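PDB 4ZRX: F5/8 type C domain protein from Bacteroides ovatus, which is probably an alpha-L-fucosidase, a glycoside hydrolase that would release terminal alpha-L-fucose from glycans. Local coordinates for residues T107-H112 and N162-R167; Y367-S372 and T449-Q454; M390-I395 and I423-M428. All blocks are in the same frame, centred on the assembly; numbering follows the deposited sequence.

Interaction 1 (T107-H112 and N162-R167); sequences TATTKH and NDFFIR
T109 and F164 have the nearest CA atoms across the contact, 6.6 Å apart. Loop 107-112 here runs against helix 162-167, part of helix 158-174 in the TIM-barrel domain of the fucosidase family. The loop is shaped by two ST turns. T107 OG1 accepts from the backbone N of T109, and T110 OG1 accepts from that of H112.

T109 carries most of the contact. Its OG1 lies between the backbone N and the carbonyl carbon (chi1 59°). There it donates to T107 OG1 over 2.6 Å. Q168, on the same helix, also bonds to T109 OG1. The E171 carboxylate hydrogen-bonds T107 OG1 through OE1 and the backbone N of A108 through OE2. The loop is therefore tied to the helix just beyond these residues.

F164 turns the edge of its ring to T109. The T109 O atom lies near the ring plane, 3.3 Å from F164 CE1. T109 CB touches the same ring carbon at 3.6 Å. R167, in one of two deposited conformers, folds its guanidinium against the same threonine. T109 CG2 sits over the centre of one face, 3.7 Å above the plane. A water bridges the two segments. It donates to T109 O at 2.7 Å, and it accepts from R167 NH1 at 3.1 Å, lying at the edge of the guanidinium in its plane.

Interaction 2 (Y367-S372 and T449-Q454); sequences YWSTTS and TAYVSQ
Y367 and Y451 meet beside the backbone ladder, with Y367 OH 3.4 Å from Y451 CB. Their rings are nearly parallel, with planes at 27°. The offset is large, with centroids 5.9 Å apart, so little of one ring covers the other. Y451 CG lies anti to the carbonyl carbon (chi1 -59°), which brings it close to Y367 OH. S369 OG comes up in the plane of the Y451 ring, at its edge, 3.4 Å from CD1. The W368 and V452 side chains run alongside each other in the same direction. W368 CE3 touches V452 CB at 3.7 Å.

The backbones hold these groups in place. W368 exchanges two hydrogen bonds with V452, and T370 exchanges two with A450. S369 and Y451 form the non-hydrogen-bonded pair between them. T370 CG2 lies 3.6 Å above the W368 ring plane, toward the rim.

The polar end of Y367 is held from outside, by D394 OD2 and K397 NZ. An alanine at Y451 would keep CB against Y367 OH, but would probably cost K397 its cation-pi partner and open a gap beside S369 OG and the Y367 ring.

On the face that carries W368, T370 and V452, W368 packs on V441 and I443 of strand 438-446 and on A376 and Y378 of strand 374-381. The arrangement is that of an antiparallel edge strand in a beta-sandwich, one sheet facing another across an apolar core.

Interaction 3 (M390-I395 and I423-M428); sequences MLQEDI and IGYKRM. With EDO (1,2-ethanediol), chain F.
M390 and M428, both selenomethionines, pack closely in the conformers described here, with their CG atoms 3.7 Å apart. L391 and R427 form a hydrogen-bonded antiparallel pair. E393 CG lies anti to the carbonyl carbon (chi1 -79°), which sets it against I423 CB. The extended chain then brings OE2 to G424 N, which donates at 2.7 Å on the anti side of the carboxylate. I395 CG2 rests against G424 C at 3.6 Å. R400 N and V401 N hydrogen-bond to E393 OE1, so both carboxylate oxygens have partners. One water lies in this tight part too, between E393 OE2 and I423 N.

The side formed by Q392, Y425 and K426 is wetter. Q392 NE2 donates to Y425 O at 3.0 Å, in its own amide plane, and sits 3.8 Å above one face of the Y425 ring. Q454 NE2 bonds to Q392 OE1. Waters link Q392 to Y425 OH and, weakly on the Q392 side, to K426 NZ. A 1,2-ethanediol, probably from the crystallisation liquor, accepts a weak bond from K426 NZ.

E43 OE2 makes a salt bridge to K426 NZ and hydrogen-bonds Y425 OH. This is an antiparallel sheet edge of a beta-sandwich docked against the barrel domain.

In the fold
From the N terminus, the chain first closes interaction 1. Helix 158-174 returns to the loop after strand 91-97, within the barrel domain. Interaction 2 opens much later, where strand 368-370 begins the beta-sandwich. The partner 449-454 begins 77 residues after 372. Interaction 3 opens and closes within that span, so the two are nested and do not cross. Both lie in one four-stranded antiparallel sheet, with outer strands 368-370 and 427-431. The centres of interactions 2 and 3 are 11 Å apart. They touch directly, Y367 on D394 and Q454 on Q392. Interaction 3 also faces the barrel domain, through E43 and helix 34-42. Interaction 1 is remote, its nearest atoms about 27 Å from interaction 3.

Interaction 1 (T107-H112 and N162-R167)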
loop_
_atom_site.group_PDB
_atom_site.type_symbol
_atom_site.label_atom_id
_atom_site.label_comp_id
_atom_site.label_asym_id
_atom_site.label_seq_id
_atom_site.Cartn_x
_atom_site.Cartn_y
_atom_site.Cartn_z
ATOM N N THR A 107 26.176 -13.131 11.543
ATOM C CA THR A 107 26.423 -12.275 12.688
ATOM C C THR A 107 27.319 -12.969 13.730
ATOM O O THR A 107 27.216 -14.159 13.974
ATOM C CB THR A 107 25.099 -11.874 13.322
ATOM O OG1 THR A 107 25.295 -11.023 14.457
ATOM C CG2 THR A 107 24.254 -13.056 13.733
ATOM N N ALA A 108 28.136 -12.183 14.410
ATOM C CA ALA A 108 28.917 -12.689 15.557
ATOM C C ALA A 108 28.019 -12.868 16.786
ATOM O O ALA A 108 28.436 -13.433 17.790
ATOM C CB ALA A 108 30.045 -11.693 15.899
ATOM N N THR A 109 26.754 -12.420 16.730
ATOM C CA THR A 109 25.923 -12.334 17.929
ATOM C C THR A 109 25.163 -13.603 18.291
ATOM O O THR A 109 24.747 -13.768 19.458
ATOM C CB THR A 109 24.854 -11.246 17.818
ATOM O OG1 THR A 109 23.992 -11.503 16.681
ATOM C CG2 THR A 109 25.474 -9.894 17.691
ATOM N N THR A 110 24.941 -14.453 17.307
ATOM C CA THR A 110 24.069 -15.638 17.505
ATOM C C THR A 110 24.390 -16.661 16.454
ATOM O O THR A 110 24.892 -16.323 15.373
ATOM C CB THR A 110 22.586 -15.257 17.464
ATOM O OG1 THR A 110 21.751 -16.403 17.618
ATOM C CG2 THR A 110 22.212 -14.561 16.166
ATOM N N LYS A 111 24.146 -17.922 16.813
ATOM C CA LYS A 111 24.188 -19.045 15.896
ATOM C C LYS A 111 22.971 -19.124 15.004
ATOM O O LYS A 111 22.984 -19.867 14.037
ATOM C CB LYS A 111 24.298 -20.378 16.668
ATOM C CG LYS A 111 25.554 -20.546 17.460
ATOM C CD LYS A 111 25.532 -21.881 18.147
ATOM C CE LYS A 111 26.827 -22.064 18.880
ATOM N NZ LYS A 111 26.872 -23.407 19.490
ATOM N N HIS A 112 21.925 -18.371 15.317
ATOM C CA HIS A 112 20.664 -18.491 14.616
ATOM C C HIS A 112 20.720 -17.586 13.384
ATOM O O HIS A 112 20.137 -16.486 13.345
ATOM C CB HIS A 112 19.519 -18.125 15.537
ATOM C CG HIS A 112 18.205 -18.597 15.036
ATOM N ND1 HIS A 112 17.984 -19.928 14.766
ATOM C CD2 HIS A 112 17.032 -17.958 14.814
ATOM C CE1 HIS A 112 16.728 -20.079 14.375
ATOM N NE2 HIS A 112 16.149 -18.903 14.349
ATOM N N ASN A 162 19.643 -5.071 24.538
ATOM C CA ASN A 162 19.994 -3.811 23.919
ATOM C C ASN A 162 21.394 -3.850 23.373
ATOM O O ASN A 162 21.629 -3.436 22.251
ATOM C CB ASN A 162 19.770 -2.654 24.879
ATOM C CG ASN A 162 18.288 -2.311 25.038
ATOM O OD1 ASN A 162 17.514 -2.390 24.077
ATOM N ND2 ASN A 162 17.909 -1.858 26.204
ATOM N N ASP A 163 22.354 -4.394 24.141
ATOM C CA ASP A 163 23.738 -4.532 23.646
ATOM C C ASP A 163 23.792 -5.433 22.424
ATOM O O ASP A 163 24.512 -5.146 21.459
ATOM C CB ASP A 163 24.663 -5.128 24.744
ATOM C CG ASP A 163 26.120 -5.341 24.273
ATOM O OD1 ASP A 163 26.903 -4.359 24.298
ATOM O OD2 ASP A 163 26.510 -6.487 23.941
ATOM N N PHE A 164 23.083 -6.545 22.507
ATOM C CA PHE A 164 23.011 -7.564 21.441
ATOM C C PHE A 164 22.477 -6.930 20.144
ATOM O O PHE A 164 23.033 -7.115 19.062
ATOM C CB PHE A 164 22.049 -8.666 21.976
ATOM C CG PHE A 164 21.679 -9.773 20.975
ATOM C CD1 PHE A 164 22.455 -10.908 20.834
ATOM C CD2 PHE A 164 20.535 -9.664 20.218
ATOM C CE1 PHE A 164 22.064 -11.926 19.937
ATOM C CE2 PHE A 164 20.154 -10.626 19.391
ATOM C CZ PHE A 164 20.929 -11.752 19.212
ATOM N N PHE A 165 21.416 -6.185 20.317
ATOM C CA PHE A 165 20.766 -5.451 19.213
ATOM C C PHE A 165 21.696 -4.453 18.587
ATOM O O PHE A 165 21.816 -4.394 17.379
ATOM C CB PHE A 165 19.499 -4.802 19.685
ATOM C CG PHE A 165 18.573 -4.328 18.535
ATOM C CD1 PHE A 165 17.760 -5.244 17.875
ATOM C CD2 PHE A 165 18.599 -3.026 18.109
ATOM C CE1 PHE A 165 16.947 -4.837 16.840
ATOM C CE2 PHE A 165 17.763 -2.593 17.083
ATOM C CZ PHE A 165 16.939 -3.528 16.441
ATOM N N ILE A 166 22.426 -3.690 19.418
ATOM C CA ILE A 166 23.371 -2.746 18.879
ATOM C C ILE A 166 24.455 -3.487 18.149
ATOM O O ILE A 166 24.952 -2.988 17.152
ATOM C CB ILE A 166 23.948 -1.801 20.017
ATOM C CG1 ILE A 166 22.834 -0.836 20.424
ATOM C CG2 ILE A 166 25.172 -1.028 19.533
ATOM C CD1 ILE A 166 23.138 -0.027 21.672
ATOM N N ARG A 167 24.905 -4.655 18.662
ATOM C CA ARG A 167 25.955 -5.362 17.938
ATOM C C ARG A 167 25.460 -5.830 16.588
ATOM O O ARG A 167 26.181 -5.692 15.606
ATOM C CB ARG A 167 26.562 -6.509 18.742
ATOM C CG ARG A 167 27.538 -6.000 19.727
ATOM C CD ARG A 167 27.900 -7.103 20.718
ATOM N NE ARG A 167 28.367 -8.355 20.106
ATOM C CZ ARG A 167 27.937 -9.572 20.474
ATOM N NH1 ARG A 167 26.974 -9.702 21.375
ATOM N NH2 ARG A 167 28.449 -10.659 19.921
HETATM O O HOH W 1 25.710 -12.547 21.644
#

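Interaction 2 (Y367-S372 and T449-Q454)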
loop_
_atom_site.group_PDB
_atom_site.type_symbol
_atom_site.label_atom_id
_atom_site.label_comp_id
_atom_site.label_asym_id
_atom_site.label_seq_id
_atom_site.Cartn_x
_atom_site.Cartn_y
_atom_site.Cartn_z
ATOM N N TYR A 367 7.223 29.350 -9.524
ATOM C CA TYR A 367 7.041 29.284 -8.092
ATOM C C TYR A 367 5.962 30.304 -7.710
ATOM O O TYR A 367 5.989 31.479 -8.155
ATOM C CB TYR A 367 8.370 29.557 -7.414
ATOM C CG TYR A 367 8.516 29.257 -5.940
ATOM C CD1 TYR A 367 8.152 30.205 -4.961
ATOM C CD2 TYR A 367 9.106 28.081 -5.507
ATOM C CE1 TYR A 367 8.385 29.963 -3.585
ATOM C CE2 TYR A 367 9.326 27.830 -4.148
ATOM C CZ TYR A 367 8.955 28.764 -3.203
ATOM O OH TYR A 367 9.214 28.557 -1.900
ATOM N N TRP A 368 5.019 29.878 -6.895
ATOM C CA TRP A 368 3.824 30.658 -6.608
ATOM C C TRP A 368 3.668 30.853 -5.118
ATOM O O TRP A 368 3.540 29.865 -4.383
ATOM C CB TRP A 368 2.619 29.963 -7.230
ATOM C CG TRP A 368 1.343 30.622 -6.911
ATOM C CD1 TRP A 368 1.106 31.981 -6.742
ATOM C CD2 TRP A 368 0.107 29.982 -6.772
ATOM N NE1 TRP A 368 -0.217 32.184 -6.485
ATOM C CE2 TRP A 368 -0.854 30.978 -6.502
ATOM C CE3 TRP A 368 -0.304 28.653 -6.882
ATOM C CZ2 TRP A 368 -2.198 30.672 -6.275
ATOM C CZ3 TRP A 368 -1.643 28.350 -6.663
ATOM C CH2 TRP A 368 -2.567 29.372 -6.396
ATOM N N SER A 369 3.760 32.111 -4.674
ATOM C CA SER A 369 3.577 32.442 -3.288
ATOM C C SER A 369 2.189 33.064 -3.111
ATOM O O SER A 369 1.888 34.076 -3.767
ATOM C CB SER A 369 4.618 33.441 -2.853
ATOM O OG SER A 369 5.911 32.963 -3.101
ATOM N N THR A 370 1.380 32.547 -2.207
ATOM C CA THR A 370 0.017 33.039 -2.066
ATOM C C THR A 370 -0.543 32.886 -0.697
ATOM O O THR A 370 -0.189 31.994 0.027
ATOM C CB THR A 370 -0.954 32.336 -3.110
ATOM O OG1 THR A 370 -2.217 33.016 -3.157
ATOM C CG2 THR A 370 -1.175 30.914 -2.793
ATOM N N THR A 371 -1.521 33.717 -0.370
ATOM C CA THR A 371 -2.309 33.517 0.825
ATOM C C THR A 371 -3.685 33.048 0.431
ATOM O O THR A 371 -3.954 32.800 -0.749
ATOM C CB THR A 371 -2.435 34.832 1.629
ATOM O OG1 THR A 371 -3.041 35.833 0.798
ATOM C CG2 THR A 371 -1.060 35.300 2.036
ATOM N N SER A 372 -4.540 32.854 1.431
ATOM C CA SER A 372 -5.842 32.249 1.211
ATOM C C SER A 372 -6.653 33.065 0.216
ATOM O O SER A 372 -6.718 34.290 0.295
ATOM C CB SER A 372 -6.599 32.126 2.562
ATOM O OG SER A 372 -5.899 31.279 3.462
ATOM N N THR A 449 1.879 32.107 4.345
ATOM C CA THR A 449 1.875 32.145 2.895
ATOM C C THR A 449 2.259 30.789 2.331
ATOM O O THR A 449 3.308 30.264 2.702
ATOM C CB THR A 449 2.833 33.242 2.428
ATOM O OG1 THR A 449 2.380 34.491 2.947
ATOM C CG2 THR A 449 2.860 33.362 0.919
ATOM N N ALA A 450 1.436 30.225 1.438
ATOM C CA ALA A 450 1.733 28.964 0.779
ATOM C C ALA A 450 2.707 29.163 -0.359
ATOM O O ALA A 450 2.645 30.193 -1.022
ATOM C CB ALA A 450 0.468 28.357 0.207
ATOM N N TYR A 451 3.570 28.197 -0.560
ATOM C CA TYR A 451 4.562 28.184 -1.644
ATOM C C TYR A 451 4.335 26.946 -2.528
ATOM O O TYR A 451 4.657 25.833 -2.122
ATOM C CB TYR A 451 5.965 28.163 -1.058
ATOM C CG TYR A 451 6.227 29.342 -0.185
ATOM C CD1 TYR A 451 6.112 30.634 -0.674
ATOM C CD2 TYR A 451 6.579 29.191 1.137
ATOM C CE1 TYR A 451 6.351 31.729 0.169
ATOM C CE2 TYR A 451 6.798 30.267 1.963
ATOM C CZ TYR A 451 6.682 31.518 1.478
ATOM O OH TYR A 451 6.893 32.593 2.328
ATOM N N VAL A 452 3.681 27.127 -3.656
ATOM C CA VAL A 452 3.424 26.060 -4.597
ATOM C C VAL A 452 4.534 26.045 -5.610
ATOM O O VAL A 452 4.735 27.026 -6.335
ATOM C CB VAL A 452 2.071 26.245 -5.295
ATOM C CG1 VAL A 452 1.875 25.232 -6.373
ATOM C CG2 VAL A 452 0.947 26.159 -4.281
ATOM N N SER A 453 5.259 24.939 -5.666
ATOM C CA SER A 453 6.443 24.824 -6.510
ATOM C C SER A 453 6.227 24.136 -7.829
ATOM O O SER A 453 7.017 24.311 -8.787
ATOM C CB SER A 453 7.579 24.135 -5.755
ATOM O OG SER A 453 7.125 22.915 -5.224
ATOM N N GLN A 454 5.200 23.342 -7.924
ATOM C CA GLN A 454 4.862 22.745 -9.227
ATOM C C GLN A 454 3.396 22.408 -9.346
ATOM O O GLN A 454 2.773 21.889 -8.416
ATOM C CB GLN A 454 5.671 21.490 -9.514
ATOM C CG GLN A 454 5.412 20.969 -10.957
ATOM C CD GLN A 454 6.322 19.846 -11.464
ATOM O OE1 GLN A 454 6.492 19.724 -12.655
ATOM N NE2 GLN A 454 6.849 19.015 -10.585
#

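Interaction 3 (M390-I395 and I423-M428)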
loop_
_atom_site.group_PDB
_atom_site.type_symbol
_atom_site.label_atom_id
_atom_site.label_comp_id
_atom_site.label_asym_id
_atom_site.label_seq_id
_atom_site.Cartn_x
_atom_site.Cartn_y
_atom_site.Cartn_z
HETATM N N MSE A 390 -1.302 17.076 -10.700
HETATM C CA MSE A 390 -0.321 16.907 -9.649
HETATM C C MSE A 390 0.116 18.276 -9.132
HETATM O O MSE A 390 0.386 19.193 -9.940
HETATM C CB MSE A 390 0.879 16.118 -10.202
HETATM C CG MSE A 390 1.896 15.808 -9.153
HETATM SE SE MSE A 390 3.385 16.901 -9.357
HETATM C CE MSE A 390 4.312 16.026 -10.649
ATOM N N LEU A 391 0.188 18.411 -7.821
ATOM C CA LEU A 391 0.604 19.618 -7.162
ATOM C C LEU A 391 1.728 19.317 -6.174
ATOM O O LEU A 391 1.715 18.224 -5.543
ATOM C CB LEU A 391 -0.564 20.242 -6.416
ATOM C CG LEU A 391 -1.845 20.324 -7.258
ATOM C CD1 LEU A 391 -2.962 20.559 -6.354
ATOM C CD2 LEU A 391 -1.741 21.443 -8.237
ATOM N N GLN A 392 2.648 20.299 -6.006
ATOM C CA GLN A 392 3.648 20.211 -4.944
ATOM C C GLN A 392 3.805 21.533 -4.223
ATOM O O GLN A 392 3.772 22.590 -4.892
ATOM C CB GLN A 392 5.017 19.813 -5.505
ATOM C CG GLN A 392 4.990 18.536 -6.289
ATOM C CD GLN A 392 6.386 18.040 -6.693
ATOM O OE1 GLN A 392 6.882 18.374 -7.777
ATOM N NE2 GLN A 392 7.029 17.283 -5.827
ATOM N N GLU A 393 4.089 21.469 -2.924
ATOM C CA GLU A 393 4.506 22.613 -2.137
ATOM C C GLU A 393 5.998 22.564 -1.918
ATOM O O GLU A 393 6.607 21.495 -1.845
ATOM C CB GLU A 393 3.870 22.598 -0.718
ATOM C CG GLU A 393 2.524 23.031 -0.603
ATOM C CD GLU A 393 2.002 22.910 0.834
ATOM O OE1 GLU A 393 2.163 23.878 1.574
ATOM O OE2 GLU A 393 1.390 21.898 1.199
ATOM N N ASP A 394 6.586 23.723 -1.665
ATOM C CA ASP A 394 7.950 23.758 -1.266
ATOM C C ASP A 394 8.117 23.462 0.198
ATOM O O ASP A 394 8.266 24.412 1.022
ATOM C CB ASP A 394 8.571 25.140 -1.547
ATOM C CG ASP A 394 10.032 25.204 -1.224
ATOM O OD1 ASP A 394 10.633 24.157 -0.850
ATOM O OD2 ASP A 394 10.605 26.365 -1.360
ATOM N N ILE A 395 8.245 22.171 0.516
ATOM C CA ILE A 395 8.228 21.733 1.898
ATOM C C ILE A 395 9.533 22.079 2.629
ATOM O O ILE A 395 9.613 21.933 3.845
ATOM C CB ILE A 395 7.871 20.240 2.050
ATOM C CG1 ILE A 395 8.838 19.386 1.253
ATOM C CG2 ILE A 395 6.420 20.013 1.647
ATOM C CD1 ILE A 395 8.737 17.919 1.598
ATOM N N ILE A 423 -1.472 19.582 0.457
ATOM C CA ILE A 423 -0.682 19.215 -0.686
ATOM C C ILE A 423 0.588 18.529 -0.195
ATOM O O ILE A 423 0.714 17.352 -0.332
ATOM C CB ILE A 423 -0.389 20.431 -1.598
ATOM C CG1 ILE A 423 -1.702 20.930 -2.191
ATOM C CG2 ILE A 423 0.590 20.032 -2.660
ATOM C CD1 ILE A 423 -1.573 22.183 -2.996
ATOM N N GLY A 424 1.467 19.275 0.480
ATOM C CA GLY A 424 2.680 18.661 0.994
ATOM C C GLY A 424 3.702 18.451 -0.105
ATOM O O GLY A 424 3.809 19.214 -1.073
ATOM N N TYR A 425 4.433 17.348 0.018
ATOM C CA TYR A 425 5.381 17.010 -1.002
ATOM C C TYR A 425 4.773 16.804 -2.375
ATOM O O TYR A 425 5.298 17.320 -3.401
ATOM C CB TYR A 425 6.177 15.763 -0.591
ATOM C CG TYR A 425 7.057 15.247 -1.673
ATOM C CD1 TYR A 425 8.187 15.910 -2.042
ATOM C CD2 TYR A 425 6.639 14.160 -2.430
ATOM C CE1 TYR A 425 8.973 15.442 -3.108
ATOM C CE2 TYR A 425 7.377 13.713 -3.454
ATOM C CZ TYR A 425 8.534 14.351 -3.788
ATOM O OH TYR A 425 9.231 13.873 -4.872
ATOM N N LYS A 426 3.654 16.118 -2.422
ATOM C CA LYS A 426 2.989 15.779 -3.676
ATOM C C LYS A 426 1.582 15.352 -3.382
ATOM O O LYS A 426 1.353 14.533 -2.514
ATOM C CB LYS A 426 3.735 14.706 -4.404
ATOM C CG LYS A 426 3.238 14.360 -5.771
ATOM C CD LYS A 426 4.209 13.509 -6.562
ATOM C CE LYS A 426 5.346 14.339 -7.029
ATOM N NZ LYS A 426 6.284 13.622 -7.982
ATOM N N ARG A 427 0.643 15.878 -4.170
ATOM C CA ARG A 427 -0.757 15.504 -4.103
ATOM C C ARG A 427 -1.261 15.388 -5.537
ATOM O O ARG A 427 -0.982 16.284 -6.384
ATOM C CB ARG A 427 -1.545 16.561 -3.385
ATOM C CG ARG A 427 -3.079 16.347 -3.337
ATOM C CD ARG A 427 -3.477 15.086 -2.615
ATOM N NE ARG A 427 -4.863 15.150 -2.118
ATOM C CZ ARG A 427 -5.924 14.567 -2.671
ATOM N NH1 ARG A 427 -5.874 13.743 -3.704
ATOM N NH2 ARG A 427 -7.092 14.732 -2.069
HETATM N N MSE A 428 -1.930 14.280 -5.822
HETATM C CA MSE A 428 -2.507 14.064 -7.137
HETATM C C MSE A 428 -4.012 13.902 -7.039
HETATM O O MSE A 428 -4.531 13.309 -6.085
HETATM C CB MSE A 428 -1.881 12.906 -7.866
HETATM C CG MSE A 428 -0.438 13.168 -8.095
HETATM SE SE MSE A 428 0.589 11.971 -9.232
HETATM C CE MSE A 428 1.075 10.665 -7.939
HETATM C C1 EDO F . 6.323 10.749 -10.389
HETATM O O1 EDO F . 7.487 11.185 -9.649
HETATM C C2 EDO F . 4.962 11.155 -9.779
HETATM O O2 EDO F . 4.670 12.510 -10.157
HETATM O O HOH W 2 9.683 16.214 -6.559
HETATM O O HOH W 3 8.098 15.526 -9.021
HETATM O O HOH W 4 -0.387 20.866 2.828
HETATM O O HOH W 5 7.412 19.174 -2.820
#